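Local coordinates for small ribosomal subunit protein uS8 (PDB 3RF2) that probably binds directly to the central domain of 16S rRNA as a primary binding protein and helps coordinate assembly of the 30S platform, at residues L37-K42 and V148-E153; T129-K134 and G161-F166. All blocks are in the same frame, centred on the assembly; numbering follows the deposited sequence.

Interaction 1 (L37-K42 and V148-E153); sequences LDVLKK and VMTDHE
Glu153 serves two partners with one carboxylate: OE2 faces Lys42 of the helix opposite, while OE1 turns back to the start of its own helix. The salt bridge, Lys42 NZ to Glu153 OE2, is 3.1 Å long and weak as a hydrogen bond. The lysine chain runs extended as far as CE, and a bend at chi4 (-58°) then brings NZ round to meet the carboxylate tip to tip. On the other oxygen, Thr150 N donates to Glu153 OE1 over 3.3 Å in a nearly straight bond, and Glu153 N returns one to Thr150 OG1 at 3.1 Å. This is a capping box with Thr150 as N-cap; it probably helps to steady the carboxylate, and a threonine suits the position because its hydroxyl accepts while its methyl remains available for packing. That methyl, CG2, lies 3.7 Å from Val39 CG1. The other branch, Val39 CG2, sits 3.9 Å from Val148 CG1, the two side chains crossing at about a right angle. A beta-branched valine can thus reach both residues that flank Met149 in the chain. The contact links helix 31-43 of the N-terminal domain, whose Leu37 and Leu40 pack on strand 46-51, to the C-terminal domain, where Val148 rests on Ile141 and Met149 pairs with Val142 of strand 139-144.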
ATOM      1  N   LEU A  37       1.554   0.765  -4.011  1.00 30.30           N
ATOM      2  CA  LEU A  37       0.445  -0.164  -4.141  1.00 33.60           C
ATOM      3  C   LEU A  37       0.523  -0.926  -5.436  1.00 37.11           C
ATOM      4  O   LEU A  37       0.084  -2.070  -5.509  1.00 37.86           O
ATOM      5  CB  LEU A  37      -0.873   0.573  -4.062  1.00 32.78           C
ATOM      6  CG  LEU A  37      -1.201   1.142  -2.695  1.00 32.91           C
ATOM      7  CD1 LEU A  37      -2.471   2.001  -2.758  1.00 32.96           C
ATOM      8  CD2 LEU A  37      -1.407  -0.013  -1.800  1.00 28.12           C
ATOM      9  N   ASP A  38       1.079  -0.299  -6.463  1.00 38.56           N
ATOM     10  CA  ASP A  38       1.211  -0.959  -7.757  1.00 37.21           C
ATOM     11  C   ASP A  38       2.268  -2.047  -7.702  1.00 33.42           C
ATOM     12  O   ASP A  38       2.110  -3.110  -8.323  1.00 35.16           O
ATOM     13  CB  ASP A  38       1.527   0.047  -8.859  1.00 44.56           C
ATOM     14  CG  ASP A  38       0.315   0.379  -9.709  1.00 55.16           C
ATOM     15  OD1 ASP A  38      -0.774   0.606  -9.145  1.00 55.25           O
ATOM     16  OD2 ASP A  38       0.448   0.386 -10.950  1.00 62.20           O
ATOM     17  N   VAL A  39       3.332  -1.795  -6.947  1.00 27.01           N
ATOM     18  CA  VAL A  39       4.288  -2.865  -6.665  1.00 30.39           C
ATOM     19  C   VAL A  39       3.622  -4.005  -5.893  1.00 31.28           C
ATOM     20  O   VAL A  39       3.802  -5.180  -6.213  1.00 31.81           O
ATOM     21  CB  VAL A  39       5.484  -2.388  -5.823  1.00 31.49           C
ATOM     22  CG1 VAL A  39       6.479  -3.550  -5.628  1.00 28.01           C
ATOM     23  CG2 VAL A  39       6.151  -1.154  -6.463  1.00 32.43           C
ATOM     24  N   LEU A  40       2.870  -3.648  -4.858  1.00 31.54           N
ATOM     25  CA  LEU A  40       2.249  -4.648  -3.997  1.00 29.11           C
ATOM     26  C   LEU A  40       1.272  -5.536  -4.791  1.00 27.57           C
ATOM     27  O   LEU A  40       1.216  -6.750  -4.584  1.00 26.84           O
ATOM     28  CB  LEU A  40       1.537  -3.972  -2.819  1.00 28.00           C
ATOM     29  CG  LEU A  40       2.380  -3.345  -1.703  1.00 27.48           C
ATOM     30  CD1 LEU A  40       1.480  -2.735  -0.651  1.00 22.53           C
ATOM     31  CD2 LEU A  40       3.266  -4.396  -1.062  1.00 24.39           C
ATOM     32  N   LYS A  41       0.520  -4.922  -5.696  1.00 24.39           N
ATOM     33  CA  LYS A  41      -0.415  -5.649  -6.559  1.00 28.99           C
ATOM     34  C   LYS A  41       0.320  -6.560  -7.542  1.00 34.69           C
ATOM     35  O   LYS A  41      -0.023  -7.730  -7.726  1.00 33.20           O
ATOM     36  CB  LYS A  41      -1.263  -4.671  -7.356  1.00 27.73           C
ATOM     37  CG  LYS A  41      -2.355  -5.354  -8.191  1.00 29.41           C
ATOM     38  CD  LYS A  41      -2.919  -4.357  -9.172  1.00 31.82           C
ATOM     39  CE  LYS A  41      -4.067  -4.952  -9.982  1.00 38.44           C
ATOM     40  NZ  LYS A  41      -4.770  -3.879 -10.748  1.00 42.52           N
ATOM     41  N   LYS A  42       1.344  -6.001  -8.172  1.00 37.11           N
ATOM     42  CA  LYS A  42       2.157  -6.737  -9.117  1.00 39.72           C
ATOM     43  C   LYS A  42       2.819  -7.955  -8.462  1.00 36.21           C
ATOM     44  O   LYS A  42       2.981  -8.988  -9.103  1.00 32.07           O
ATOM     45  CB  LYS A  42       3.215  -5.803  -9.712  1.00 50.26           C
ATOM     46  CG  LYS A  42       4.148  -6.475 -10.702  1.00 58.66           C
ATOM     47  CD  LYS A  42       5.266  -5.539 -11.159  1.00 63.62           C
ATOM     48  CE  LYS A  42       6.315  -6.293 -11.967  1.00 66.16           C
ATOM     49  NZ  LYS A  42       6.894  -7.417 -11.173  1.00 68.29           N
ATOM     50  N   VAL A 148       9.419   3.421  -8.799  1.00 35.16           N
ATOM     51  CA  VAL A 148       9.324   2.648  -7.572  1.00 38.25           C
ATOM     52  C   VAL A 148       9.160   1.195  -7.963  1.00 41.43           C
ATOM     53  O   VAL A 148       8.274   0.875  -8.749  1.00 47.94           O
ATOM     54  CB  VAL A 148       8.102   3.112  -6.753  1.00 39.04           C
ATOM     55  CG1 VAL A 148       7.905   2.255  -5.514  1.00 24.31           C
ATOM     56  CG2 VAL A 148       8.252   4.581  -6.364  1.00 38.35           C
ATOM     57  N   MET A 149      10.003   0.312  -7.425  1.00 34.72           N
ATOM     58  CA  MET A 149      10.056  -1.070  -7.901  1.00 33.52           C
ATOM     59  C   MET A 149      10.654  -1.997  -6.848  1.00 33.42           C
ATOM     60  O   MET A 149      11.054  -1.546  -5.778  1.00 34.40           O
ATOM     61  CB  MET A 149      10.895  -1.140  -9.178  1.00 35.62           C
ATOM     62  CG  MET A 149      12.280  -0.499  -9.019  1.00 37.47           C
ATOM     63  SD  MET A 149      13.397  -0.712 -10.427  1.00 45.97           S
ATOM     64  CE  MET A 149      12.737   0.488 -11.595  1.00 40.91           C
ATOM     65  N   THR A 150      10.741  -3.286  -7.160  1.00 28.12           N
ATOM     66  CA  THR A 150      11.285  -4.234  -6.204  1.00 29.59           C
ATOM     67  C   THR A 150      12.794  -4.206  -6.215  1.00 29.95           C
ATOM     68  O   THR A 150      13.419  -3.601  -7.092  1.00 28.11           O
ATOM     69  CB  THR A 150      10.801  -5.677  -6.447  1.00 29.12           C
ATOM     70  OG1 THR A 150      11.253  -6.133  -7.725  1.00 29.61           O
ATOM     71  CG2 THR A 150       9.294  -5.739  -6.409  1.00 24.62           C
ATOM     72  N   ASP A 151      13.381  -4.842  -5.211  1.00 28.78           N
ATOM     73  CA  ASP A 151      14.821  -4.974  -5.170  1.00 25.29           C
ATOM     74  C   ASP A 151      15.248  -5.803  -6.366  1.00 29.41           C
ATOM     75  O   ASP A 151      16.202  -5.466  -7.053  1.00 30.53           O
ATOM     76  CB  ASP A 151      15.287  -5.605  -3.853  1.00 25.50           C
ATOM     77  CG  ASP A 151      14.565  -6.921  -3.552  1.00 30.23           C
ATOM     78  OD1 ASP A 151      13.329  -6.901  -3.389  1.00 28.47           O
ATOM     79  OD2 ASP A 151      15.235  -7.963  -3.480  1.00 29.16           O
ATOM     80  N   HIS A 152      14.514  -6.873  -6.638  1.00 35.06           N
ATOM     81  CA  HIS A 152      14.822  -7.710  -7.787  1.00 37.12           C
ATOM     82  C   HIS A 152      14.919  -6.885  -9.068  1.00 40.71           C
ATOM     83  O   HIS A 152      15.850  -7.047  -9.856  1.00 41.76           O
ATOM     84  CB  HIS A 152      13.795  -8.839  -7.940  1.00 37.59           C
ATOM     85  CG  HIS A 152      14.046  -9.723  -9.121  1.00 47.87           C
ATOM     86  ND1 HIS A 152      13.557  -9.442 -10.383  1.00 52.96           N
ATOM     87  CD2 HIS A 152      14.746 -10.878  -9.246  1.00 49.37           C
ATOM     88  CE1 HIS A 152      13.942 -10.382 -11.225  1.00 53.12           C
ATOM     89  NE2 HIS A 152      14.667 -11.267 -10.558  1.00 51.09           N
ATOM     90  N   GLU A 153      13.967  -5.988  -9.278  1.00 43.97           N
ATOM     91  CA  GLU A 153      13.980  -5.187 -10.499  1.00 44.35           C
ATOM     92  C   GLU A 153      15.092  -4.142 -10.475  1.00 40.35           C
ATOM     93  O   GLU A 153      15.771  -3.930 -11.481  1.00 40.70           O
ATOM     94  CB  GLU A 153      12.611  -4.553 -10.751  1.00 50.89           C
ATOM     95  CG  GLU A 153      11.541  -5.593 -11.044  1.00 56.22           C
ATOM     96  CD  GLU A 153      10.130  -5.038 -10.997  1.00 63.78           C
ATOM     97  OE1 GLU A 153       9.865  -4.093 -10.211  1.00 61.73           O
ATOM     98  OE2 GLU A 153       9.280  -5.560 -11.755  1.00 69.49           O
TER

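Interaction 2 (T129-K134 and G161-F166); sequences TMPYVK and GEVIAF. With SO4 (sulfate ion), chain C.
Val133 presses one methyl into the face of Phe166, beside a classic beta bulge in strand 161-167. Ile164 and Ala165 both face Ile141 there, and the extra residue shifts the alternation, so that Val163 and Phe166, three apart, both point at the overlying loop while Ala165 points away. The loop, from residue 130 to 133, runs within 8° of the direction of 161-166 but makes no hydrogen bond to it; the fit rests on van der Waals contacts, almost all of them between side chains. The main bump is Val133 CG2, 3.5 Å from the centroid of the Phe166 ring and 7° off its normal, a CH-pi contact in which CG2 is nearly equidistant from all six ring carbons. Its twin CG1 lies beside the root of the ring, 4.0 Å from Phe166 CD2, so the branched valine spreads over both the ring and its root. Pro131 lies over the dip between Val163 and Phe166 without packing tightly: CB lies 4.4 Å from Phe166 CZ, and CG reaches Val163 CG2 at the same separation of 4.4 Å. Proline's compact ring supplies two neighbouring carbons for this loose fit. An alanine in place of Phe166 would probably leave Val133 CG2 and Pro131 CB over a gap, with the loop freer to shift. Beyond the contact, Phe166 also packs on Ala140 and Val116. At the other end Met130 bends toward the strand until its CE is 4.5 Å from Gly161 N; the backbone angles of Gly161 demand glycine, since a CB would jam against the preceding carbonyl oxygen. The sulfate, probably from the crystallisation liquor, also bonds Arg128 NE, and Thr129 OG1 donates to its O4 at 2.6 Å.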
ATOM      1  N   THR A 129      24.889  -2.521  -3.284  1.00 32.16           N
ATOM      2  CA  THR A 129      24.412  -2.843  -1.941  1.00 32.10           C
ATOM      3  C   THR A 129      22.887  -2.889  -1.839  1.00 34.17           C
ATOM      4  O   THR A 129      22.310  -2.433  -0.858  1.00 34.95           O
ATOM      5  CB  THR A 129      24.948  -1.853  -0.898  1.00 33.19           C
ATOM      6  OG1 THR A 129      24.586  -0.518  -1.275  1.00 39.67           O
ATOM      7  CG2 THR A 129      26.468  -1.947  -0.799  1.00 30.34           C
ATOM      8  N   MET A 130      22.242  -3.463  -2.843  1.00 36.25           N
ATOM      9  CA  MET A 130      20.792  -3.566  -2.838  1.00 36.06           C
ATOM     10  C   MET A 130      20.401  -4.789  -2.018  1.00 32.55           C
ATOM     11  O   MET A 130      20.727  -5.911  -2.378  1.00 32.94           O
ATOM     12  CB  MET A 130      20.278  -3.661  -4.277  1.00 33.60           C
ATOM     13  CG  MET A 130      18.785  -3.896  -4.420  1.00 35.90           C
ATOM     14  SD  MET A 130      17.844  -2.390  -4.112  1.00 35.40           S
ATOM     15  CE  MET A 130      18.872  -1.202  -4.960  1.00 36.75           C
ATOM     16  N   PRO A 131      19.680  -4.573  -0.913  1.00 29.00           N
ATOM     17  CA  PRO A 131      19.409  -5.628   0.072  1.00 24.82           C
ATOM     18  C   PRO A 131      18.386  -6.645  -0.415  1.00 26.55           C
ATOM     19  O   PRO A 131      17.512  -6.306  -1.224  1.00 28.62           O
ATOM     20  CB  PRO A 131      18.821  -4.854   1.258  1.00 22.36           C
ATOM     21  CG  PRO A 131      18.152  -3.677   0.612  1.00 24.65           C
ATOM     22  CD  PRO A 131      18.988  -3.314  -0.585  1.00 26.28           C
ATOM     23  N   TYR A 132      18.514  -7.874   0.073  1.00 21.85           N
ATOM     24  CA  TYR A 132      17.500  -8.902  -0.095  1.00 21.25           C
ATOM     25  C   TYR A 132      16.670  -8.932   1.180  1.00 24.54           C
ATOM     26  O   TYR A 132      17.156  -8.565   2.271  1.00 19.72           O
ATOM     27  CB  TYR A 132      18.133 -10.280  -0.318  1.00 24.56           C
ATOM     28  CG  TYR A 132      18.748 -10.472  -1.684  1.00 27.01           C
ATOM     29  CD1 TYR A 132      18.107 -11.225  -2.645  1.00 30.43           C
ATOM     30  CD2 TYR A 132      19.962  -9.893  -2.012  1.00 27.54           C
ATOM     31  CE1 TYR A 132      18.647 -11.401  -3.896  1.00 31.68           C
ATOM     32  CE2 TYR A 132      20.516 -10.068  -3.269  1.00 28.39           C
ATOM     33  CZ  TYR A 132      19.853 -10.830  -4.205  1.00 29.57           C
ATOM     34  OH  TYR A 132      20.387 -11.026  -5.465  1.00 31.77           O
ATOM     35  N   VAL A 133      15.426  -9.385   1.046  1.00 26.33           N
ATOM     36  CA  VAL A 133      14.520  -9.512   2.177  1.00 25.31           C
ATOM     37  C   VAL A 133      14.108 -10.976   2.361  1.00 26.19           C
ATOM     38  O   VAL A 133      13.720 -11.636   1.400  1.00 24.37           O
ATOM     39  CB  VAL A 133      13.291  -8.623   1.943  1.00 26.63           C
ATOM     40  CG1 VAL A 133      12.325  -8.721   3.099  1.00 22.36           C
ATOM     41  CG2 VAL A 133      13.737  -7.185   1.755  1.00 30.58           C
ATOM     42  N   LYS A 134      14.204 -11.487   3.584  1.00 31.04           N
ATOM     43  CA  LYS A 134      13.902 -12.904   3.870  1.00 29.39           C
ATOM     44  C   LYS A 134      14.524 -13.869   2.851  1.00 32.23           C
ATOM     45  O   LYS A 134      13.814 -14.664   2.222  1.00 31.85           O
ATOM     46  CB  LYS A 134      12.387 -13.160   3.912  1.00 32.23           C
ATOM     47  CG  LYS A 134      11.624 -12.380   4.952  1.00 39.34           C
ATOM     48  CD  LYS A 134      11.942 -12.832   6.354  1.00 43.35           C
ATOM     49  CE  LYS A 134      11.493 -11.774   7.359  1.00 48.47           C
ATOM     50  NZ  LYS A 134      11.997 -12.030   8.738  1.00 48.97           N
ATOM     51  N   GLY A 161      18.768   3.267  -5.015  1.00 36.07           N
ATOM     52  CA  GLY A 161      17.608   4.047  -4.642  1.00 36.88           C
ATOM     53  C   GLY A 161      17.310   4.045  -3.163  1.00 36.73           C
ATOM     54  O   GLY A 161      17.998   3.395  -2.373  1.00 39.48           O
ATOM     55  N   GLU A 162      16.267   4.776  -2.786  1.00 36.53           N
ATOM     56  CA  GLU A 162      15.851   4.834  -1.401  1.00 36.33           C
ATOM     57  C   GLU A 162      15.036   3.598  -1.043  1.00 37.59           C
ATOM     58  O   GLU A 162      14.132   3.203  -1.776  1.00 36.54           O
ATOM     59  CB  GLU A 162      15.044   6.098  -1.144  1.00 37.04           C
ATOM     60  CG  GLU A 162      14.672   6.305   0.317  1.00 42.73           C
ATOM     61  CD  GLU A 162      13.894   7.591   0.538  1.00 49.88           C
ATOM     62  OE1 GLU A 162      13.333   8.114  -0.452  1.00 51.74           O
ATOM     63  OE2 GLU A 162      13.850   8.077   1.695  1.00 49.62           O
ATOM     64  N   VAL A 163      15.362   2.982   0.084  1.00 35.94           N
ATOM     65  CA  VAL A 163      14.651   1.786   0.496  1.00 31.37           C
ATOM     66  C   VAL A 163      13.456   2.183   1.326  1.00 33.02           C
ATOM     67  O   VAL A 163      13.585   2.516   2.510  1.00 32.54           O
ATOM     68  CB  VAL A 163      15.521   0.836   1.323  1.00 29.56           C
ATOM     69  CG1 VAL A 163      14.762  -0.460   1.589  1.00 25.14           C
ATOM     70  CG2 VAL A 163      16.858   0.564   0.616  1.00 30.98           C
ATOM     71  N   ILE A 164      12.285   2.134   0.702  1.00 29.10           N
ATOM     72  CA  ILE A 164      11.063   2.552   1.370  1.00 30.45           C
ATOM     73  C   ILE A 164      10.553   1.530   2.368  1.00 33.19           C
ATOM     74  O   ILE A 164      10.058   1.908   3.433  1.00 35.00           O
ATOM     75  CB  ILE A 164       9.942   2.875   0.353  1.00 33.30           C
ATOM     76  CG1 ILE A 164      10.390   3.975  -0.601  1.00 37.50           C
ATOM     77  CG2 ILE A 164       8.677   3.308   1.073  1.00 31.79           C
ATOM     78  CD1 ILE A 164       9.370   4.290  -1.661  1.00 41.64           C
ATOM     79  N   ALA A 165      10.668   0.238   2.038  1.00 28.34           N
ATOM     80  CA  ALA A 165      10.008  -0.774   2.861  1.00 23.32           C
ATOM     81  C   ALA A 165      10.497  -2.200   2.610  1.00 24.86           C
ATOM     82  O   ALA A 165      10.983  -2.520   1.531  1.00 25.71           O
ATOM     83  CB  ALA A 165       8.479  -0.705   2.617  1.00 21.14           C
ATOM     84  N   PHE A 166      10.326  -3.050   3.616  1.00 21.74           N
ATOM     85  CA  PHE A 166      10.463  -4.495   3.470  1.00 22.67           C
ATOM     86  C   PHE A 166       9.076  -5.118   3.542  1.00 22.66           C
ATOM     87  O   PHE A 166       8.271  -4.743   4.376  1.00 24.88           O
ATOM     88  CB  PHE A 166      11.303  -5.080   4.606  1.00 23.99           C
ATOM     89  CG  PHE A 166      12.784  -4.896   4.433  1.00 25.24           C
ATOM     90  CD1 PHE A 166      13.286  -4.005   3.500  1.00 26.68           C
ATOM     91  CD2 PHE A 166      13.677  -5.645   5.193  1.00 29.57           C
ATOM     92  CE1 PHE A 166      14.657  -3.855   3.329  1.00 31.72           C
ATOM     93  CE2 PHE A 166      15.042  -5.494   5.034  1.00 32.64           C
ATOM     94  CZ  PHE A 166      15.531  -4.593   4.097  1.00 32.99           C
TER
HETATM   95  S   SO4 C 170      27.128   1.381  -3.689  1.00 74.64           S
HETATM   96  O1  SO4 C 170      27.425   0.705  -4.953  1.00 68.75           O
HETATM   97  O2  SO4 C 170      26.685   2.754  -3.932  1.00 76.22           O
HETATM   98  O3  SO4 C 170      28.301   1.406  -2.817  1.00 74.07           O
HETATM   99  O4  SO4 C 170      26.069   0.662  -2.989  1.00 77.68           O

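Interactions 1 and 2 have centres about 11 Å apart and meet directly, Asp151 CB lying 3.5 Å from Pro131 O. The segments interleave in sequence: 37-42, 129-134, 148-153, then 161-166. Both contacts involve one antiparallel sheet of the C-terminal part, in which strand 139-144 pairs with both 149-150 and 161-167. Helix 151-156 leads on to strand 161-167, and its Arg155 ties the two contacts together through Asp151 OD2 and Met130 O. Interaction 1 bridges the two domains, fastening an N-terminal helix to the C-terminal one, whereas interaction 2 packs a loop on a strand within the C-terminal domain; neither uses residues 59-93, which other S8 sequences lack.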